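Local coordinates for putative uncharacterized protein tcp24 (Actinoplanes teichomyceticus, PDB 4Q38) that transfers long aliphatic acyl groups from acyl-coenzyme A to the sugar of glycopeptide antibiotics such as teicoplanin, at residues Met253-Leu258 against Arg326-Arg331; Thr276-Ala281 against Thr332-Leu337; Glu295-Tyr300 against Ser313-Val318. All coordinates share one frame; numbering follows the deposited sequence.

In the fold
All three contacts lie in the GNAT-like C-terminal domain; interactions 1 and 3 border coenzyme A. Interaction 1 is the middle one: its centre is 13 Å from that of interaction 2 and 12 Å from that of interaction 3. It meets interaction 2 through a salt bridge, Arg331 NE to Asp279 OD1 at 3.0 Å, and interaction 3 through a probable hydrogen bond from Trp328 NE1 to Val318 O. Interactions 2 and 3 do not touch; their nearest atoms are about 13 Å apart. The decanoylated glucosamine touches Met253, Leu254 and Phe296, whereas interaction 2 stays farther off, Gly333 about 8 Å from that sugar and the Thr332 side chain about 10 Å from coenzyme A.

Interaction 1 of 3, residues Met253-Leu258 against Arg326-Arg331; sequences MLDPQL and RHWHMR. With COA (coenzyme A), chain D.
Asp255 sets CG anti to its backbone N (chi1 -172°), which carries the carboxylate across to the backbone of His329, while Arg331 bends at chi2 and chi3 and folds its chain beside Leu254, Asp255 and Pro256. His329 N donates to Asp255 OD2 at 2.9 Å in a nearly straight bond (169° at the hydrogen), coming from above the carboxylate plane. The other oxygen serves its own segment: Gln257 N gives Asp255 OD1 a 2.9 Å hydrogen bond, making an Asx turn that starts the 3-10 segment 256-258. A water then donates to Asp255 OD1 at 2.8 Å and accepts from Arg331 NH1; this link is secondary for Arg331, whose NE makes a direct salt bridge with Asp279. Asp255 is buried, and both its oxygens are thus gripped.

Trp328 meets both a polar and an apolar neighbour: Asp255 OD2 lies at the indole edge, near its plane, 3.5 Å from Trp328 CE3, while Leu258 CD2 presses on Trp328 CZ3 at 3.5 Å, the two side chains crossing at about a right angle. The Gln257 amide and the His329 ring have nearly parallel planes, but the two side chains cross obliquely. At the other end, Leu254 CB packs on Arg331 CB at 3.9 Å.

The loop after strand 246-251 is thereby fastened to the loop leading into strand 331-336. Helix 313-323 adds Leu314 against Leu258 and His321 against Trp328, Ile293 of helix 290-298 also packs on Trp328, and Leu277 of strand 276-277 closes over Leu254, Pro256 and Arg331.

Interaction 2 of 3, residues Thr276-Ala281 against Thr332-Leu337; sequences TLTDSA and TGFVKL
Thr276 and Phe334 form an antiparallel hydrogen-bonded pair at the edge of the mixed sheet of the GNAT-like domain, where the short strand 276-277 lies outermost beside strand 331-336. Both backbone bonds of the pair are made: Thr276 N donates to Phe334 O at 3.1 Å and almost straight (176°), and Phe334 N donates to Thr276 O at 3.0 Å. One residue on, Leu277 and Gly333 form a non-hydrogen-bonded pair whose CA atoms come within 3.9 Å; with no side chain on Gly333, the two backbones can approach this closely.

Thr332 O draws several donors of unequal strength. It takes Thr278 N at 2.8 Å (169°), receives a CA-H...O contact from Leu277, and has Thr278 OG1 close by in a weak, unsettled arrangement. Thr332 N turns instead to the Asp279 carboxylate, through a weak bond to OD1 at 3.3 Å. For that carboxylate the salt bridge to Arg331 is the stronger interaction, the bond from Thr332 N a weak addition.

Two waters bridge the strands. One accepts from Thr276 OG1 at 2.7 Å and donates to Phe334 O at 2.9 Å, giving that carbonyl a second donor. The other donates to Asp279 OD2 and hydrogen-bonds Thr332 OG1, a hydroxyl also paired with Ser250 OG on strand 246-251.

On the face of the sheet carrying Thr276 and Phe334, Phe334 puts CG between its backbone N and carbonyl carbon (chi1 73°), which starts the ring off beside Thr276, whose CB makes a CH-pi contact over one face. Trp248 also meets the ring. Thr278 CG2 lies in the ring plane at the edge, 3.6 Å from Phe334 CD2.

Interaction 3 of 3, residues Glu295-Tyr300 against Ser313-Val318; sequences EFVFRY and SLERAV. With COA (coenzyme A), chain D.
Val297, near the end of helix 290-298, packs into the first turns of helix 313-323, a helix-helix contact within the GNAT-like domain that forms one wall of the coenzyme A site. The tight part is apolar. Val297 holds CG1 anti to its backbone N (chi1 175°), against Glu315 CG, while CG2 enters between Leu314 CD2 at 3.8 Å and Val318 CG2 at 4.0 Å. Phe298 approaches edge-on: CZ stands 3.6 Å from Glu315 O and CE2 3.9 Å from Val318 CG1, both partners lying in the ring plane. Val297 CG1 sits over the centre of one face of the same ring. Phe298 and the Glu315 carboxylate are nearly parallel, 5° apart, with the acid turned to a salt bridge with Arg311 and a hydrogen bond to Ser312 N.

Toward Phe296 and Ser313 the two segments no longer touch, and coenzyme A comes between them. Its adenine N6A donates to Phe296 O at 3.0 Å, and Leu314 CD2 packs against the base, 3.6 Å from N7A. Phe296 faces the other end of the cofactor, with C2P over the centre of its ring. Arg316 marks the solvent side, its CB directed away from helix 290-298.

At the start of helix 313-323 the 3'-phosphate meets backbone and hydroxyl together, where the helix N-terminus probably favours its charge. Ser313 N donates to coenzyme A O8A at 2.9 Å (155°), and Ser313 OG to coenzyme A O9A at 2.6 Å.

Interaction 1 of 3, residues Met253-Leu258 against Arg326-Arg331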
loop_
_atom_site.group_PDB
_atom_site.type_symbol
_atom_site.label_atom_id
_atom_site.label_comp_id
_atom_site.label_asym_id
_atom_site.label_seq_id
_atom_site.Cartn_x
_atom_site.Cartn_y
_atom_site.Cartn_z
ATOM N N MET A 253 9.441 10.784 -7.592
ATOM C CA MET A 253 10.126 10.369 -8.832
ATOM C C MET A 253 9.996 11.365 -9.965
ATOM O O MET A 253 10.821 11.394 -10.883
ATOM C CB MET A 253 9.518 9.078 -9.372
ATOM C CG MET A 253 10.050 7.787 -8.804
ATOM S SD MET A 253 9.180 6.490 -9.699
ATOM C CE MET A 253 8.958 5.306 -8.386
ATOM N N LEU A 254 8.916 12.131 -9.927
ATOM C CA LEU A 254 8.610 13.063 -10.987
ATOM C C LEU A 254 9.228 14.436 -10.738
ATOM O O LEU A 254 9.025 15.340 -11.529
ATOM C CB LEU A 254 7.091 13.176 -11.167
ATOM C CG LEU A 254 6.451 11.971 -11.875
ATOM C CD1 LEU A 254 4.930 12.112 -11.891
ATOM C CD2 LEU A 254 7.000 11.803 -13.293
ATOM N N ASP A 255 9.948 14.589 -9.629
ATOM C CA ASP A 255 10.607 15.854 -9.289
ATOM C C ASP A 255 11.769 16.133 -10.245
ATOM O O ASP A 255 12.775 15.432 -10.214
ATOM C CB ASP A 255 11.123 15.812 -7.855
ATOM C CG ASP A 255 11.641 17.171 -7.362
ATOM O OD1 ASP A 255 11.871 18.090 -8.185
ATOM O OD2 ASP A 255 11.809 17.313 -6.133
ATOM N N PRO A 256 11.633 17.156 -11.100
ATOM C CA PRO A 256 12.711 17.467 -12.066
ATOM C C PRO A 256 14.041 17.858 -11.413
ATOM O O PRO A 256 15.071 17.860 -12.081
ATOM C CB PRO A 256 12.149 18.653 -12.861
ATOM C CG PRO A 256 10.688 18.661 -12.584
ATOM C CD PRO A 256 10.521 18.117 -11.197
ATOM N N GLN A 257 14.031 18.159 -10.118
ATOM C CA GLN A 257 15.277 18.441 -9.396
ATOM C C GLN A 257 16.248 17.264 -9.376
ATOM O O GLN A 257 17.434 17.456 -9.145
ATOM C CB GLN A 257 14.993 18.873 -7.968
ATOM C CG GLN A 257 14.325 20.229 -7.838
ATOM C CD GLN A 257 14.028 20.550 -6.387
ATOM O OE1 GLN A 257 13.265 19.835 -5.727
ATOM N NE2 GLN A 257 14.641 21.610 -5.875
ATOM N N LEU A 258 15.739 16.051 -9.603
ATOM C CA LEU A 258 16.578 14.854 -9.663
ATOM C C LEU A 258 17.598 14.924 -10.797
ATOM O O LEU A 258 18.653 14.290 -10.732
ATOM C CB LEU A 258 15.712 13.600 -9.843
ATOM C CG LEU A 258 14.889 13.168 -8.636
ATOM C CD1 LEU A 258 13.832 12.152 -9.066
ATOM C CD2 LEU A 258 15.797 12.611 -7.547
ATOM N N ARG A 326 18.105 22.576 0.705
ATOM C CA ARG A 326 17.100 22.513 -0.352
ATOM C C ARG A 326 16.066 21.410 -0.083
ATOM O O ARG A 326 16.268 20.573 0.796
ATOM C CB ARG A 326 17.790 22.359 -1.713
ATOM C CG ARG A 326 18.864 23.422 -1.944
ATOM C CD ARG A 326 19.718 23.113 -3.156
ATOM N NE ARG A 326 18.931 23.206 -4.382
ATOM C CZ ARG A 326 19.354 22.804 -5.570
ATOM N NH1 ARG A 326 18.558 22.927 -6.626
ATOM N NH2 ARG A 326 20.568 22.278 -5.705
ATOM N N HIS A 327 14.956 21.431 -0.825
ATOM C CA HIS A 327 13.814 20.545 -0.553
ATOM C C HIS A 327 13.355 19.767 -1.755
ATOM O O HIS A 327 13.430 20.248 -2.894
ATOM C CB HIS A 327 12.640 21.327 0.036
ATOM C CG HIS A 327 12.956 22.000 1.355
ATOM N ND1 HIS A 327 12.926 23.340 1.511
ATOM C CD2 HIS A 327 13.335 21.470 2.584
ATOM C CE1 HIS A 327 13.265 23.651 2.779
ATOM N NE2 HIS A 327 13.518 22.508 3.435
ATOM N N TRP A 328 12.875 18.553 -1.491
ATOM C CA TRP A 328 12.332 17.659 -2.512
ATOM C C TRP A 328 10.837 17.793 -2.564
ATOM O O TRP A 328 10.197 18.006 -1.534
ATOM C CB TRP A 328 12.718 16.221 -2.204
ATOM C CG TRP A 328 14.200 15.928 -2.301
ATOM C CD1 TRP A 328 15.103 15.729 -1.256
ATOM C CD2 TRP A 328 14.998 15.779 -3.525
ATOM N NE1 TRP A 328 16.365 15.467 -1.739
ATOM C CE2 TRP A 328 16.369 15.488 -3.093
ATOM C CE3 TRP A 328 14.721 15.848 -4.890
ATOM C CZ2 TRP A 328 17.401 15.280 -4.004
ATOM C CZ3 TRP A 328 15.768 15.647 -5.796
ATOM C CH2 TRP A 328 17.076 15.366 -5.363
ATOM N N HIS A 329 10.262 17.662 -3.761
ATOM C CA HIS A 329 8.828 17.862 -3.945
ATOM C C HIS A 329 8.182 16.739 -4.690
ATOM O O HIS A 329 8.700 16.272 -5.711
ATOM C CB HIS A 329 8.552 19.169 -4.687
ATOM C CG HIS A 329 9.328 20.348 -4.154
ATOM N ND1 HIS A 329 9.199 20.787 -2.885
ATOM C CD2 HIS A 329 10.271 21.177 -4.767
ATOM C CE1 HIS A 329 10.021 21.840 -2.688
ATOM N NE2 HIS A 329 10.675 22.080 -3.841
ATOM N N MET A 330 7.028 16.304 -4.191
ATOM C CA MET A 330 6.172 15.400 -4.948
ATOM C C MET A 330 5.641 16.157 -6.152
ATOM O O MET A 330 5.182 17.289 -6.020
ATOM C CB MET A 330 4.993 14.928 -4.099
ATOM C CG MET A 330 4.140 13.865 -4.780
ATOM S SD MET A 330 2.637 13.454 -3.862
ATOM C CE MET A 330 1.598 14.861 -4.266
ATOM N N ARG A 331 5.711 15.549 -7.328
ATOM C CA ARG A 331 5.128 16.185 -8.507
ATOM C C ARG A 331 4.083 15.259 -9.105
ATOM O O ARG A 331 4.127 14.045 -8.894
ATOM C CB ARG A 331 6.200 16.561 -9.538
ATOM C CG ARG A 331 7.262 17.546 -9.037
ATOM C CD ARG A 331 6.705 18.917 -8.656
ATOM N NE ARG A 331 6.001 19.590 -9.751
ATOM C CZ ARG A 331 6.587 20.337 -10.687
ATOM N NH1 ARG A 331 7.901 20.527 -10.685
ATOM N NH2 ARG A 331 5.849 20.891 -11.634
HETATM N N1A COA D . 16.822 3.486 -2.820
HETATM C C2A COA D . 18.155 3.573 -2.996
HETATM N N3A COA D . 18.741 3.697 -4.200
HETATM C C4A COA D . 17.984 3.738 -5.327
HETATM C C5A COA D . 16.517 3.646 -5.217
HETATM C C6A COA D . 15.950 3.514 -3.856
HETATM N N6A COA D . 14.614 3.434 -3.637
HETATM N N7A COA D . 16.039 3.714 -6.473
HETATM C C8A COA D . 17.093 3.841 -7.311
HETATM N N9A COA D . 18.253 3.840 -6.626
HETATM C C1B COA D . 19.615 3.978 -7.195
HETATM C C2B COA D . 19.926 2.968 -8.284
HETATM O O2B COA D . 20.456 1.769 -7.727
HETATM C C3B COA D . 20.921 3.727 -9.136
HETATM O O3B COA D . 22.181 3.731 -8.461
HETATM P P3B COA D . 23.600 3.975 -9.204
HETATM O O7A COA D . 23.826 2.686 -9.934
HETATM O O8A COA D . 24.513 4.277 -8.046
HETATM O O9A COA D . 23.387 5.166 -10.108
HETATM C C4B COA D . 20.372 5.149 -9.093
HETATM O O4B COA D . 19.717 5.257 -7.827
HETATM C C5B COA D . 19.407 5.490 -10.233
HETATM O O5B COA D . 18.249 4.641 -10.163
HETATM P P1A COA D . 17.158 4.553 -11.336
HETATM O O1A COA D . 17.656 3.725 -12.489
HETATM O O2A COA D . 16.679 5.958 -11.592
HETATM O O3A COA D . 15.952 3.756 -10.598
HETATM P P2A COA D . 15.792 2.156 -10.508
HETATM O O4A COA D . 15.059 1.665 -11.728
HETATM O O5A COA D . 17.095 1.495 -10.147
HETATM O O6A COA D . 14.835 2.052 -9.216
HETATM C CBP COA D . 12.583 1.988 -8.226
HETATM C CCP COA D . 13.522 2.620 -9.249
HETATM C CDP COA D . 11.269 2.741 -8.356
HETATM C CEP COA D . 12.395 0.526 -8.580
HETATM C CAP COA D . 13.163 2.130 -6.798
HETATM O OAP COA D . 13.461 3.501 -6.530
HETATM C C9P COA D . 12.301 1.616 -5.660
HETATM O O9P COA D . 12.210 0.419 -5.449
HETATM N N8P COA D . 11.690 2.523 -4.892
HETATM C C7P COA D . 10.710 2.164 -3.880
HETATM C C6P COA D . 9.293 2.202 -4.451
HETATM C C5P COA D . 8.906 3.618 -4.848
HETATM O O5P COA D . 9.639 4.565 -4.584
HETATM N N4P COA D . 7.752 3.748 -5.507
HETATM C C3P COA D . 7.129 5.047 -5.745
HETATM C C2P COA D . 6.424 5.608 -4.519
HETATM S S1P COA D . 5.680 7.230 -4.900
HETATM O O HOH W 1 10.135 20.308 -8.406
#

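Interaction 2 of 3, residues Thr276-Ala281 against Thr332-Leu337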
loop_
_atom_site.group_PDB
_atom_site.type_symbol
_atom_site.label_atom_id
_atom_site.label_comp_id
_atom_site.label_asym_id
_atom_site.label_seq_id
_atom_site.Cartn_x
_atom_site.Cartn_y
_atom_site.Cartn_z
ATOM N N THR A 276 3.980 14.368 -18.552
ATOM C CA THR A 276 3.593 15.778 -18.594
ATOM C C THR A 276 3.167 16.189 -17.193
ATOM O O THR A 276 2.159 15.697 -16.682
ATOM C CB THR A 276 2.426 16.009 -19.568
ATOM O OG1 THR A 276 2.768 15.497 -20.861
ATOM C CG2 THR A 276 2.099 17.507 -19.688
ATOM N N LEU A 277 3.950 17.061 -16.561
ATOM C CA LEU A 277 3.666 17.487 -15.197
ATOM C C LEU A 277 2.540 18.509 -15.211
ATOM O O LEU A 277 2.507 19.385 -16.077
ATOM C CB LEU A 277 4.912 18.070 -14.531
ATOM C CG LEU A 277 6.124 17.133 -14.430
ATOM C CD1 LEU A 277 7.229 17.820 -13.641
ATOM C CD2 LEU A 277 5.736 15.795 -13.795
ATOM N N THR A 278 1.609 18.383 -14.269
ATOM C CA THR A 278 0.394 19.203 -14.291
ATOM C C THR A 278 0.279 20.150 -13.099
ATOM O O THR A 278 -0.542 21.064 -13.113
ATOM C CB THR A 278 -0.879 18.330 -14.365
ATOM O OG1 THR A 278 -0.851 17.342 -13.324
ATOM C CG2 THR A 278 -0.969 17.637 -15.708
ATOM N N ASP A 279 1.083 19.921 -12.063
ATOM C CA ASP A 279 1.131 20.838 -10.929
ATOM C C ASP A 279 2.122 21.978 -11.195
ATOM O O ASP A 279 3.022 21.869 -12.039
ATOM C CB ASP A 279 1.439 20.113 -9.603
ATOM C CG ASP A 279 2.737 19.303 -9.644
ATOM O OD1 ASP A 279 3.271 19.044 -10.739
ATOM O OD2 ASP A 279 3.229 18.913 -8.566
ATOM N N SER A 280 1.929 23.074 -10.473
ATOM C CA SER A 280 2.816 24.222 -10.536
ATOM C C SER A 280 4.171 23.878 -9.955
ATOM O O SER A 280 4.269 23.027 -9.063
ATOM C CB SER A 280 2.207 25.368 -9.733
ATOM O OG SER A 280 0.928 25.675 -10.250
ATOM N N ALA A 281 5.212 24.529 -10.471
ATOM C CA ALA A 281 6.524 24.509 -9.840
ATOM C C ALA A 281 6.336 24.829 -8.349
ATOM O O ALA A 281 5.789 25.875 -8.021
ATOM C CB ALA A 281 7.439 25.536 -10.506
ATOM N N THR A 332 3.141 15.852 -9.831
ATOM C CA THR A 332 2.017 15.135 -10.395
ATOM C C THR A 332 2.007 15.322 -11.905
ATOM O O THR A 332 2.249 16.420 -12.406
ATOM C CB THR A 332 0.696 15.635 -9.772
ATOM O OG1 THR A 332 0.660 15.250 -8.397
ATOM C CG2 THR A 332 -0.522 15.053 -10.473
ATOM N N GLY A 333 1.747 14.239 -12.624
ATOM C CA GLY A 333 1.688 14.292 -14.068
ATOM C C GLY A 333 0.872 13.155 -14.629
ATOM O O GLY A 333 0.319 12.341 -13.879
ATOM N N PHE A 334 0.805 13.103 -15.956
ATOM C CA PHE A 334 0.060 12.069 -16.657
ATOM C C PHE A 334 0.817 11.547 -17.871
ATOM O O PHE A 334 1.729 12.205 -18.392
ATOM C CB PHE A 334 -1.316 12.589 -17.099
ATOM C CG PHE A 334 -1.259 13.561 -18.263
ATOM C CD1 PHE A 334 -1.279 13.104 -19.581
ATOM C CD2 PHE A 334 -1.181 14.931 -18.038
ATOM C CE1 PHE A 334 -1.222 13.997 -20.649
ATOM C CE2 PHE A 334 -1.132 15.832 -19.105
ATOM C CZ PHE A 334 -1.149 15.362 -20.412
ATOM N N VAL A 335 0.418 10.351 -18.302
ATOM C CA VAL A 335 0.792 9.796 -19.594
ATOM C C VAL A 335 -0.465 9.176 -20.194
ATOM O O VAL A 335 -1.249 8.547 -19.490
ATOM C CB VAL A 335 1.922 8.731 -19.489
ATOM C CG1 VAL A 335 3.265 9.387 -19.198
ATOM C CG2 VAL A 335 1.613 7.678 -18.427
ATOM N N LYS A 336 -0.671 9.373 -21.489
ATOM C CA LYS A 336 -1.788 8.741 -22.183
ATOM C C LYS A 336 -1.565 7.234 -22.212
ATOM O O LYS A 336 -0.432 6.776 -22.379
ATOM C CB LYS A 336 -1.905 9.311 -23.610
ATOM C CG LYS A 336 -3.053 8.762 -24.448
ATOM C CD LYS A 336 -4.356 9.538 -24.257
ATOM C CE LYS A 336 -5.210 9.468 -25.523
ATOM N NZ LYS A 336 -6.589 10.011 -25.334
ATOM N N LEU A 337 -2.630 6.463 -22.022
ATOM C CA LEU A 337 -2.528 5.000 -22.084
ATOM C C LEU A 337 -2.429 4.520 -23.527
ATOM O O LEU A 337 -3.271 4.883 -24.352
ATOM C CB LEU A 337 -3.734 4.342 -21.414
ATOM C CG LEU A 337 -3.935 4.670 -19.928
ATOM C CD1 LEU A 337 -5.300 4.184 -19.457
ATOM C CD2 LEU A 337 -2.824 4.081 -19.076
HETATM O O HOH W 2 2.848 12.796 -20.962
HETATM O O HOH W 3 2.047 16.848 -6.791
#

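Interaction 3 of 3, residues Glu295-Tyr300 against Ser313-Val318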
loop_
_atom_site.group_PDB
_atom_site.type_symbol
_atom_site.label_atom_id
_atom_site.label_comp_id
_atom_site.label_asym_id
_atom_site.label_seq_id
_atom_site.Cartn_x
_atom_site.Cartn_y
_atom_site.Cartn_z
ATOM N N GLU A 295 11.267 8.265 2.919
ATOM C CA GLU A 295 10.583 6.963 3.079
ATOM C C GLU A 295 11.019 5.998 1.984
ATOM O O GLU A 295 11.520 4.905 2.264
ATOM C CB GLU A 295 9.057 7.124 3.096
ATOM C CG GLU A 295 8.251 5.826 2.963
ATOM C CD GLU A 295 8.364 4.897 4.170
ATOM O OE1 GLU A 295 8.731 5.361 5.270
ATOM O OE2 GLU A 295 8.094 3.687 4.018
ATOM N N PHE A 296 10.864 6.408 0.731
ATOM C CA PHE A 296 11.113 5.487 -0.375
ATOM C C PHE A 296 12.565 5.191 -0.729
ATOM O O PHE A 296 12.859 4.142 -1.321
ATOM C CB PHE A 296 10.296 5.898 -1.601
ATOM C CG PHE A 296 8.831 5.680 -1.417
ATOM C CD1 PHE A 296 8.312 4.380 -1.366
ATOM C CD2 PHE A 296 7.971 6.755 -1.250
ATOM C CE1 PHE A 296 6.955 4.160 -1.175
ATOM C CE2 PHE A 296 6.613 6.544 -1.049
ATOM C CZ PHE A 296 6.105 5.243 -1.015
ATOM N N VAL A 297 13.470 6.087 -0.354
ATOM C CA VAL A 297 14.893 5.849 -0.591
ATOM C C VAL A 297 15.560 5.154 0.595
ATOM O O VAL A 297 16.439 4.324 0.401
ATOM C CB VAL A 297 15.643 7.147 -0.987
ATOM C CG1 VAL A 297 17.137 6.911 -1.105
ATOM C CG2 VAL A 297 15.112 7.667 -2.321
ATOM N N PHE A 298 15.138 5.488 1.812
ATOM C CA PHE A 298 15.794 4.974 3.022
ATOM C C PHE A 298 14.877 4.262 4.018
ATOM O O PHE A 298 15.367 3.731 5.018
ATOM C CB PHE A 298 16.462 6.119 3.793
ATOM C CG PHE A 298 17.462 6.905 2.998
ATOM C CD1 PHE A 298 18.722 6.380 2.717
ATOM C CD2 PHE A 298 17.157 8.196 2.563
ATOM C CE1 PHE A 298 19.654 7.124 2.000
ATOM C CE2 PHE A 298 18.090 8.940 1.843
ATOM C CZ PHE A 298 19.335 8.403 1.566
ATOM N N ARG A 299 13.565 4.277 3.775
ATOM C CA ARG A 299 12.572 3.885 4.795
ATOM C C ARG A 299 12.915 4.608 6.091
ATOM O O ARG A 299 13.106 3.986 7.147
ATOM C CB ARG A 299 12.526 2.363 5.009
ATOM C CG ARG A 299 12.156 1.543 3.779
ATOM C CD ARG A 299 10.764 1.866 3.254
ATOM N NE ARG A 299 10.576 1.303 1.916
ATOM C CZ ARG A 299 9.483 1.456 1.176
ATOM N NH1 ARG A 299 8.460 2.160 1.639
ATOM N NH2 ARG A 299 9.417 0.910 -0.034
ATOM N N TYR A 300 12.994 5.930 5.981
ATOM C CA TYR A 300 13.508 6.791 7.031
ATOM C C TYR A 300 12.705 6.673 8.318
ATOM O O TYR A 300 11.479 6.765 8.308
ATOM C CB TYR A 300 13.516 8.240 6.550
ATOM C CG TYR A 300 14.203 9.198 7.487
ATOM C CD1 TYR A 300 15.567 9.078 7.759
ATOM C CD2 TYR A 300 13.494 10.233 8.097
ATOM C CE1 TYR A 300 16.203 9.956 8.617
ATOM C CE2 TYR A 300 14.123 11.118 8.960
ATOM C CZ TYR A 300 15.476 10.973 9.215
ATOM O OH TYR A 300 16.108 11.844 10.075
ATOM N N SER A 313 23.801 6.474 -6.286
ATOM C CA SER A 313 23.772 7.883 -6.679
ATOM C C SER A 313 22.556 8.632 -6.110
ATOM O O SER A 313 22.668 9.797 -5.736
ATOM C CB SER A 313 23.909 8.067 -8.201
ATOM O OG SER A 313 22.855 7.456 -8.923
ATOM N N LEU A 314 21.414 7.953 -6.012
ATOM C CA LEU A 314 20.205 8.576 -5.473
ATOM C C LEU A 314 20.279 8.811 -3.966
ATOM O O LEU A 314 19.840 9.856 -3.477
ATOM C CB LEU A 314 18.961 7.753 -5.835
ATOM C CG LEU A 314 17.597 8.187 -5.289
ATOM C CD1 LEU A 314 17.259 9.610 -5.708
ATOM C CD2 LEU A 314 16.547 7.208 -5.777
ATOM N N GLU A 315 20.823 7.838 -3.235
ATOM C CA GLU A 315 21.061 7.995 -1.797
ATOM C C GLU A 315 21.939 9.219 -1.525
ATOM O O GLU A 315 21.642 10.017 -0.628
ATOM C CB GLU A 315 21.712 6.739 -1.205
ATOM C CG GLU A 315 20.782 5.538 -1.089
ATOM C CD GLU A 315 21.509 4.246 -0.749
ATOM O OE1 GLU A 315 22.718 4.121 -1.058
ATOM O OE2 GLU A 315 20.869 3.339 -0.174
ATOM N N ARG A 316 23.007 9.367 -2.309
ATOM C CA ARG A 316 23.915 10.523 -2.186
ATOM C C ARG A 316 23.193 11.812 -2.574
ATOM O O ARG A 316 23.371 12.839 -1.933
ATOM C CB ARG A 316 25.181 10.321 -3.029
ATOM C CG ARG A 316 26.036 9.147 -2.557
ATOM C CD ARG A 316 27.393 9.050 -3.243
ATOM N NE ARG A 316 27.304 8.764 -4.677
ATOM C CZ ARG A 316 27.213 7.550 -5.217
ATOM N NH1 ARG A 316 27.179 6.462 -4.454
ATOM N NH2 ARG A 316 27.156 7.418 -6.538
ATOM N N ALA A 317 22.355 11.730 -3.609
ATOM C CA ALA A 317 21.563 12.864 -4.077
ATOM C C ALA A 317 20.601 13.393 -3.025
ATOM O O ALA A 317 20.596 14.596 -2.735
ATOM C CB ALA A 317 20.804 12.491 -5.345
ATOM N N VAL A 318 19.782 12.502 -2.452
ATOM C CA VAL A 318 18.769 12.923 -1.482
ATOM C C VAL A 318 19.412 13.690 -0.325
ATOM O O VAL A 318 18.895 14.724 0.105
ATOM C CB VAL A 318 17.927 11.741 -0.930
ATOM C CG1 VAL A 318 16.943 12.236 0.126
ATOM C CG2 VAL A 318 17.176 11.044 -2.054
HETATM N N1A COA D . 16.822 3.486 -2.820
HETATM C C2A COA D . 18.155 3.573 -2.996
HETATM N N3A COA D . 18.741 3.697 -4.200
HETATM C C4A COA D . 17.984 3.738 -5.327
HETATM C C5A COA D . 16.517 3.646 -5.217
HETATM C C6A COA D . 15.950 3.514 -3.856
HETATM N N6A COA D . 14.614 3.434 -3.637
HETATM N N7A COA D . 16.039 3.714 -6.473
HETATM C C8A COA D . 17.093 3.841 -7.311
HETATM N N9A COA D . 18.253 3.840 -6.626
HETATM C C1B COA D . 19.615 3.978 -7.195
HETATM C C2B COA D . 19.926 2.968 -8.284
HETATM O O2B COA D . 20.456 1.769 -7.727
HETATM C C3B COA D . 20.921 3.727 -9.136
HETATM O O3B COA D . 22.181 3.731 -8.461
HETATM P P3B COA D . 23.600 3.975 -9.204
HETATM O O7A COA D . 23.826 2.686 -9.934
HETATM O O8A COA D . 24.513 4.277 -8.046
HETATM O O9A COA D . 23.387 5.166 -10.108
HETATM C C4B COA D . 20.372 5.149 -9.093
HETATM O O4B COA D . 19.717 5.257 -7.827
HETATM C C5B COA D . 19.407 5.490 -10.233
HETATM O O5B COA D . 18.249 4.641 -10.163
HETATM P P1A COA D . 17.158 4.553 -11.336
HETATM O O1A COA D . 17.656 3.725 -12.489
HETATM O O2A COA D . 16.679 5.958 -11.592
HETATM O O3A COA D . 15.952 3.756 -10.598
HETATM P P2A COA D . 15.792 2.156 -10.508
HETATM O O4A COA D . 15.059 1.665 -11.728
HETATM O O5A COA D . 17.095 1.495 -10.147
HETATM O O6A COA D . 14.835 2.052 -9.216
HETATM C CBP COA D . 12.583 1.988 -8.226
HETATM C CCP COA D . 13.522 2.620 -9.249
HETATM C CDP COA D . 11.269 2.741 -8.356
HETATM C CEP COA D . 12.395 0.526 -8.580
HETATM C CAP COA D . 13.163 2.130 -6.798
HETATM O OAP COA D . 13.461 3.501 -6.530
HETATM C C9P COA D . 12.301 1.616 -5.660
HETATM O O9P COA D . 12.210 0.419 -5.449
HETATM N N8P COA D . 11.690 2.523 -4.892
HETATM C C7P COA D . 10.710 2.164 -3.880
HETATM C C6P COA D . 9.293 2.202 -4.451
HETATM C C5P COA D . 8.906 3.618 -4.848
HETATM O O5P COA D . 9.639 4.565 -4.584
HETATM N N4P COA D . 7.752 3.748 -5.507
HETATM C C3P COA D . 7.129 5.047 -5.745
HETATM C C2P COA D . 6.424 5.608 -4.519
HETATM S S1P COA D . 5.680 7.230 -4.900
#